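Local coordinates for protein glutamate racemase (PDB 3OUT) that belongs to the Asp/Glu/hydantoin racemase family, with two parallel beta-sheets flanked by helices and D-glutamic acid bound in the model, at residues E69-I74 with S217-N222; R8-F13 with K24-I29. All blocks are in the same frame, centred on the assembly; numbering follows the deposited sequence.

In the fold
Both contacts show how an alpha/beta fold packs helices on a sheet, each contact centred on one leucine of the helix, and both are buried. Contact 1 (69-74 with 217-222) and contact 2 (8-13 with 24-29) lie on neighbouring strands, 72-75 and 10-14, of the six-stranded parallel sheet, their centres about 10 Å apart. Backbone hydrogen bonds tie these strands together, as from I74 N to G11 O at 2.9 Å. Contact 2 packs a helix close in sequence, with purely apolar chemistry across it. Contact 1 brings in helix 208-221 from far along the chain, and there the leucine meets the aliphatic part of a lysine as well as an alanine.

Contact 1. Residues E69-I74 with S217-N222; sequences EVKAII and SLLFEN
The CA atoms of A72 and L219, 8.5 Å apart, are the nearest CA pair of the two segments, a spacing bridged by side chains without any hydrogen bond across the contact. Residue E69, whose phi is positive (58°), leads the chain out of the preceding helix and on toward strand 72-75; across the contact, 217-221 form the last turn of helix 208-221. L219 supplies the main contact through one branch. Its CD2 methyl lies 4.1 Å from K71 CE and 4.5 Å from A72 CB, so a single methyl meets both the aliphatic part of a lysine and the small side chain of the next residue. K71 holds CG between its backbone N and carbonyl carbon (chi1 60°) and runs fully extended beyond it, crossing the leucine at about a right angle and offering a methylene, rather than its charge, to L219. The ammonium group travels on to E33, with which it forms a salt bridge, and to the carbonyl oxygens of L224 and D6; this group of oxygens would be expected to favour the charged form. In the fold, helix 208-221 follows the last strand of the four-stranded sheet yet packs against the six-stranded one: L219 also touches I10 of the neighbouring strand, while A72 and I74 meet L215 and A211 farther back along the helix. Where the helix stops, N222 is the first residue to depart from helical geometry. L218 O accepts N222 N at 3.1 Å and, weakly, N222 ND2 at 3.0 Å, the side-chain bond being strongly bent at 122°.

Contact 2. Residues R8-F13 with K24-I29; sequences RPIGVF and KNLMSI
L26 sets CG beside its own backbone N and opposite the carbonyl carbon (chi1 -66°), a rotation that carries the branched end of the leucine from helix 20-29 to strand 10-14. V12 answers from the strand: with CG1 opposite its backbone N (chi1 174°), CG2 is the methyl left to face the helix. V12 CG2 and L26 CD1 come within 3.7 Å, the two side chains reaching toward each other tip to tip. I10, two residues earlier and on the same side of the strand, presents its short branch, and its CG2 sits 4.0 Å from L26 CD1 as the two side chains cross obliquely. One leucine methyl thereby touches both strand residues, while G11 between them has no side chain to add. The backbones stay well apart, 9.4 Å separating the CA atoms of I10 and L26. This is the first half of a beta-alpha-beta crossover, in which strand 10-14, helix 20-29 and strand 35-39 follow one another and the two strands lie parallel and adjacent in the sheet. L26 and V12 both touch I35 of the returning strand, and helix 208-221 adds S212 against L26 and L215 against I10. The bound D-glutamic acid lies about 11 Å from the V12 side chain. Within 24-29, N25 O accepts two bonds from S28: OG at 2.8 Å, tilted 20° from the carbonyl plane, and the backbone N at 3.0 Å.

Contact 1. Residues E69-I74 with S217-N222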
loop_
_atom_site.group_PDB
_atom_site.type_symbol
_atom_site.label_atom_id
_atom_site.label_comp_id
_atom_site.label_asym_id
_atom_site.label_seq_id
_atom_site.Cartn_x
_atom_site.Cartn_y
_atom_site.Cartn_z
ATOM N N GLU B 69 -3.057 10.891 -18.425
ATOM C CA GLU B 69 -2.997 12.106 -19.252
ATOM C C GLU B 69 -4.293 12.912 -19.137
ATOM O O GLU B 69 -4.919 13.282 -20.155
ATOM C CB GLU B 69 -2.613 11.808 -20.700
ATOM C CG GLU B 69 -1.203 11.276 -20.825
ATOM C CD GLU B 69 -0.781 10.973 -22.256
ATOM O OE1 GLU B 69 -1.564 10.424 -23.057
ATOM O OE2 GLU B 69 0.346 11.348 -22.572
ATOM N N VAL B 70 -4.721 13.153 -17.887
ATOM C CA VAL B 70 -5.815 14.100 -17.642
ATOM C C VAL B 70 -5.386 15.508 -18.072
ATOM O O VAL B 70 -4.202 15.840 -17.969
ATOM C CB VAL B 70 -6.294 14.100 -16.178
ATOM C CG1 VAL B 70 -6.892 12.711 -15.791
ATOM C CG2 VAL B 70 -5.157 14.486 -15.194
ATOM N N LYS B 71 -6.330 16.356 -18.469
ATOM C CA LYS B 71 -5.998 17.775 -18.806
ATOM C C LYS B 71 -6.065 18.738 -17.621
ATOM O O LYS B 71 -5.541 19.856 -17.683
ATOM C CB LYS B 71 -6.882 18.331 -19.929
ATOM C CG LYS B 71 -8.343 18.332 -19.627
ATOM C CD LYS B 71 -9.135 18.786 -20.884
ATOM C CE LYS B 71 -10.583 18.704 -20.659
ATOM N NZ LYS B 71 -11.316 19.147 -21.956
ATOM N N ALA B 72 -6.704 18.288 -16.542
ATOM C CA ALA B 72 -6.889 19.075 -15.329
ATOM C C ALA B 72 -7.266 18.112 -14.205
ATOM O O ALA B 72 -7.841 17.059 -14.444
ATOM C CB ALA B 72 -8.014 20.146 -15.486
ATOM N N ILE B 73 -6.936 18.510 -13.001
ATOM C CA ILE B 73 -7.297 17.791 -11.780
ATOM C C ILE B 73 -8.127 18.692 -10.891
ATOM O O ILE B 73 -7.781 19.822 -10.701
ATOM C CB ILE B 73 -6.045 17.319 -11.051
ATOM C CG1 ILE B 73 -5.378 16.202 -11.853
ATOM C CG2 ILE B 73 -6.385 16.791 -9.615
ATOM C CD1 ILE B 73 -3.947 15.905 -11.455
ATOM N N ILE B 74 -9.208 18.153 -10.324
ATOM C CA ILE B 74 -9.874 18.779 -9.217
ATOM C C ILE B 74 -9.745 17.875 -7.998
ATOM O O ILE B 74 -10.147 16.700 -8.039
ATOM C CB ILE B 74 -11.351 19.107 -9.538
ATOM C CG1 ILE B 74 -12.134 19.569 -8.297
ATOM C CG2 ILE B 74 -12.064 17.939 -10.198
ATOM C CD1 ILE B 74 -13.358 20.458 -8.744
ATOM N N SER B 217 -14.339 27.532 -15.549
ATOM C CA SER B 217 -13.814 28.818 -16.020
ATOM C C SER B 217 -12.434 28.649 -16.609
ATOM O O SER B 217 -12.126 29.234 -17.647
ATOM C CB SER B 217 -13.766 29.839 -14.897
ATOM O OG SER B 217 -15.074 30.142 -14.506
ATOM N N LEU B 218 -11.610 27.817 -15.963
ATOM C CA LEU B 218 -10.288 27.558 -16.460
ATOM C C LEU B 218 -10.328 26.905 -17.829
ATOM O O LEU B 218 -9.615 27.323 -18.729
ATOM C CB LEU B 218 -9.485 26.692 -15.491
ATOM C CG LEU B 218 -7.993 26.486 -15.783
ATOM C CD1 LEU B 218 -7.217 26.145 -14.490
ATOM C CD2 LEU B 218 -7.766 25.429 -16.848
ATOM N N LEU B 219 -11.134 25.859 -17.992
ATOM C CA LEU B 219 -11.191 25.188 -19.310
ATOM C C LEU B 219 -11.716 26.111 -20.410
ATOM O O LEU B 219 -11.219 26.117 -21.525
ATOM C CB LEU B 219 -12.064 23.945 -19.245
ATOM C CG LEU B 219 -11.534 22.843 -18.331
ATOM C CD1 LEU B 219 -12.534 21.712 -18.290
ATOM C CD2 LEU B 219 -10.182 22.286 -18.793
ATOM N N PHE B 220 -12.743 26.875 -20.082
ATOM C CA PHE B 220 -13.341 27.787 -21.044
ATOM C C PHE B 220 -12.349 28.857 -21.469
ATOM O O PHE B 220 -12.149 29.103 -22.673
ATOM C CB PHE B 220 -14.573 28.431 -20.433
ATOM C CG PHE B 220 -15.144 29.533 -21.266
ATOM C CD1 PHE B 220 -15.987 29.249 -22.326
ATOM C CD2 PHE B 220 -14.834 30.853 -20.991
ATOM C CE1 PHE B 220 -16.510 30.281 -23.117
ATOM C CE2 PHE B 220 -15.368 31.894 -21.776
ATOM C CZ PHE B 220 -16.200 31.605 -22.824
ATOM N N GLU B 221 -11.727 29.504 -20.491
ATOM C CA GLU B 221 -10.882 30.655 -20.809
ATOM C C GLU B 221 -9.651 30.191 -21.578
ATOM O O GLU B 221 -9.138 30.913 -22.446
ATOM C CB GLU B 221 -10.503 31.424 -19.543
ATOM C CG GLU B 221 -11.678 32.186 -18.879
ATOM C CD GLU B 221 -12.261 33.349 -19.729
ATOM O OE1 GLU B 221 -11.596 33.810 -20.678
ATOM O OE2 GLU B 221 -13.399 33.789 -19.438
ATOM N N ASN B 222 -9.205 28.968 -21.307
ATOM C CA ASN B 222 -8.024 28.424 -21.977
ATOM C C ASN B 222 -8.328 27.607 -23.234
ATOM O O ASN B 222 -7.426 27.007 -23.809
ATOM C CB ASN B 222 -7.155 27.662 -20.964
ATOM C CG ASN B 222 -6.560 28.602 -19.883
ATOM O OD1 ASN B 222 -5.926 29.605 -20.204
ATOM N ND2 ASN B 222 -6.776 28.279 -18.621
#

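Contact 2. Residues R8-F13 with K24-I29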
loop_
_atom_site.group_PDB
_atom_site.type_symbol
_atom_site.label_atom_id
_atom_site.label_comp_id
_atom_site.label_asym_id
_atom_site.label_seq_id
_atom_site.Cartn_x
_atom_site.Cartn_y
_atom_site.Cartn_z
ATOM N N ARG B 8 -8.775 15.259 -23.702
ATOM C CA ARG B 8 -8.351 14.468 -22.568
ATOM C C ARG B 8 -9.383 14.600 -21.446
ATOM O O ARG B 8 -10.132 15.596 -21.402
ATOM C CB ARG B 8 -6.969 14.931 -22.106
ATOM C CG ARG B 8 -5.860 14.421 -23.026
ATOM C CD ARG B 8 -4.518 15.127 -22.841
ATOM N NE ARG B 8 -3.673 14.843 -23.999
ATOM C CZ ARG B 8 -2.344 14.805 -23.992
ATOM N NH1 ARG B 8 -1.666 15.050 -22.883
ATOM N NH2 ARG B 8 -1.699 14.517 -25.113
ATOM N N PRO B 9 -9.446 13.595 -20.550
ATOM C CA PRO B 9 -10.413 13.617 -19.447
ATOM C C PRO B 9 -10.010 14.567 -18.329
ATOM O O PRO B 9 -8.826 14.915 -18.162
ATOM C CB PRO B 9 -10.410 12.172 -18.941
ATOM C CG PRO B 9 -9.044 11.641 -19.276
ATOM C CD PRO B 9 -8.547 12.425 -20.470
ATOM N N ILE B 10 -11.008 14.948 -17.536
ATOM C CA ILE B 10 -10.828 15.659 -16.266
ATOM C C ILE B 10 -10.633 14.583 -15.184
ATOM O O ILE B 10 -11.340 13.589 -15.179
ATOM C CB ILE B 10 -12.103 16.451 -15.926
ATOM C CG1 ILE B 10 -12.331 17.553 -16.952
ATOM C CG2 ILE B 10 -12.033 17.049 -14.513
ATOM C CD1 ILE B 10 -13.776 18.110 -16.955
ATOM N N GLY B 11 -9.661 14.786 -14.308
ATOM C CA GLY B 11 -9.434 13.902 -13.173
ATOM C C GLY B 11 -10.101 14.454 -11.934
ATOM O O GLY B 11 -9.806 15.584 -11.525
ATOM N N VAL B 12 -10.959 13.655 -11.316
ATOM C CA VAL B 12 -11.527 13.985 -10.060
ATOM C C VAL B 12 -10.848 13.115 -8.989
ATOM O O VAL B 12 -10.982 11.883 -8.988
ATOM C CB VAL B 12 -13.082 13.775 -10.005
ATOM C CG1 VAL B 12 -13.584 14.023 -8.575
ATOM C CG2 VAL B 12 -13.799 14.618 -11.056
ATOM N N PHE B 13 -10.101 13.800 -8.119
ATOM C CA PHE B 13 -9.161 13.223 -7.146
ATOM C C PHE B 13 -9.789 13.203 -5.752
ATOM O O PHE B 13 -9.991 14.258 -5.148
ATOM C CB PHE B 13 -7.908 14.098 -7.240
ATOM C CG PHE B 13 -6.653 13.583 -6.508
ATOM C CD1 PHE B 13 -6.704 12.844 -5.338
ATOM C CD2 PHE B 13 -5.404 13.917 -6.999
ATOM C CE1 PHE B 13 -5.531 12.463 -4.717
ATOM C CE2 PHE B 13 -4.243 13.562 -6.367
ATOM C CZ PHE B 13 -4.293 12.798 -5.258
ATOM N N LYS B 24 -20.967 14.625 -10.180
ATOM C CA LYS B 24 -22.335 15.066 -10.390
ATOM C C LYS B 24 -22.345 16.551 -10.862
ATOM O O LYS B 24 -22.999 16.918 -11.859
ATOM C CB LYS B 24 -23.152 14.849 -9.115
ATOM C CG LYS B 24 -24.593 15.398 -9.152
ATOM C CD LYS B 24 -25.192 15.517 -7.743
ATOM C CE LYS B 24 -24.690 16.774 -6.981
ATOM N NZ LYS B 24 -25.235 16.924 -5.573
ATOM N N ASN B 25 -21.600 17.379 -10.154
ATOM C CA ASN B 25 -21.588 18.797 -10.447
ATOM C C ASN B 25 -21.032 19.032 -11.844
ATOM O O ASN B 25 -21.515 19.770 -12.586
ATOM C CB ASN B 25 -20.756 19.574 -9.420
ATOM C CG ASN B 25 -21.399 19.641 -8.037
ATOM O OD1 ASN B 25 -22.576 19.650 -7.891
ATOM N ND2 ASN B 25 -20.596 19.750 -7.067
ATOM N N LEU B 26 -19.943 18.350 -12.143
ATOM C CA LEU B 26 -19.308 18.498 -13.448
ATOM C C LEU B 26 -20.228 18.073 -14.565
ATOM O O LEU B 26 -20.255 18.677 -15.577
ATOM C CB LEU B 26 -17.951 17.753 -13.559
ATOM C CG LEU B 26 -16.811 18.264 -12.685
ATOM C CD1 LEU B 26 -15.623 17.317 -12.754
ATOM C CD2 LEU B 26 -16.361 19.675 -13.031
HETATM N N MSE B 27 -20.972 16.998 -14.336
HETATM C CA MSE B 27 -21.890 16.469 -15.335
HETATM C C MSE B 27 -23.027 17.445 -15.605
HETATM O O MSE B 27 -23.708 17.349 -16.625
HETATM C CB MSE B 27 -22.452 15.119 -14.886
HETATM C CG MSE B 27 -21.479 13.961 -15.037
HETATM SE SE MSE B 27 -22.182 12.289 -14.321
HETATM C CE MSE B 27 -22.537 12.869 -12.493
ATOM N N SER B 28 -23.229 18.385 -14.688
ATOM C CA SER B 28 -24.290 19.372 -14.847
ATOM C C SER B 28 -23.865 20.653 -15.552
ATOM O O SER B 28 -24.705 21.332 -16.036
ATOM C CB SER B 28 -24.930 19.725 -13.500
ATOM O OG SER B 28 -24.164 20.647 -12.797
ATOM N N ILE B 29 -22.556 20.934 -15.561
ATOM C CA ILE B 29 -22.046 22.171 -16.203
ATOM C C ILE B 29 -21.159 21.904 -17.421
ATOM O O ILE B 29 -20.939 22.818 -18.236
ATOM C CB ILE B 29 -21.323 23.141 -15.219
ATOM C CG1 ILE B 29 -20.067 22.513 -14.618
ATOM C CG2 ILE B 29 -22.256 23.569 -14.097
ATOM C CD1 ILE B 29 -19.354 23.433 -13.626
#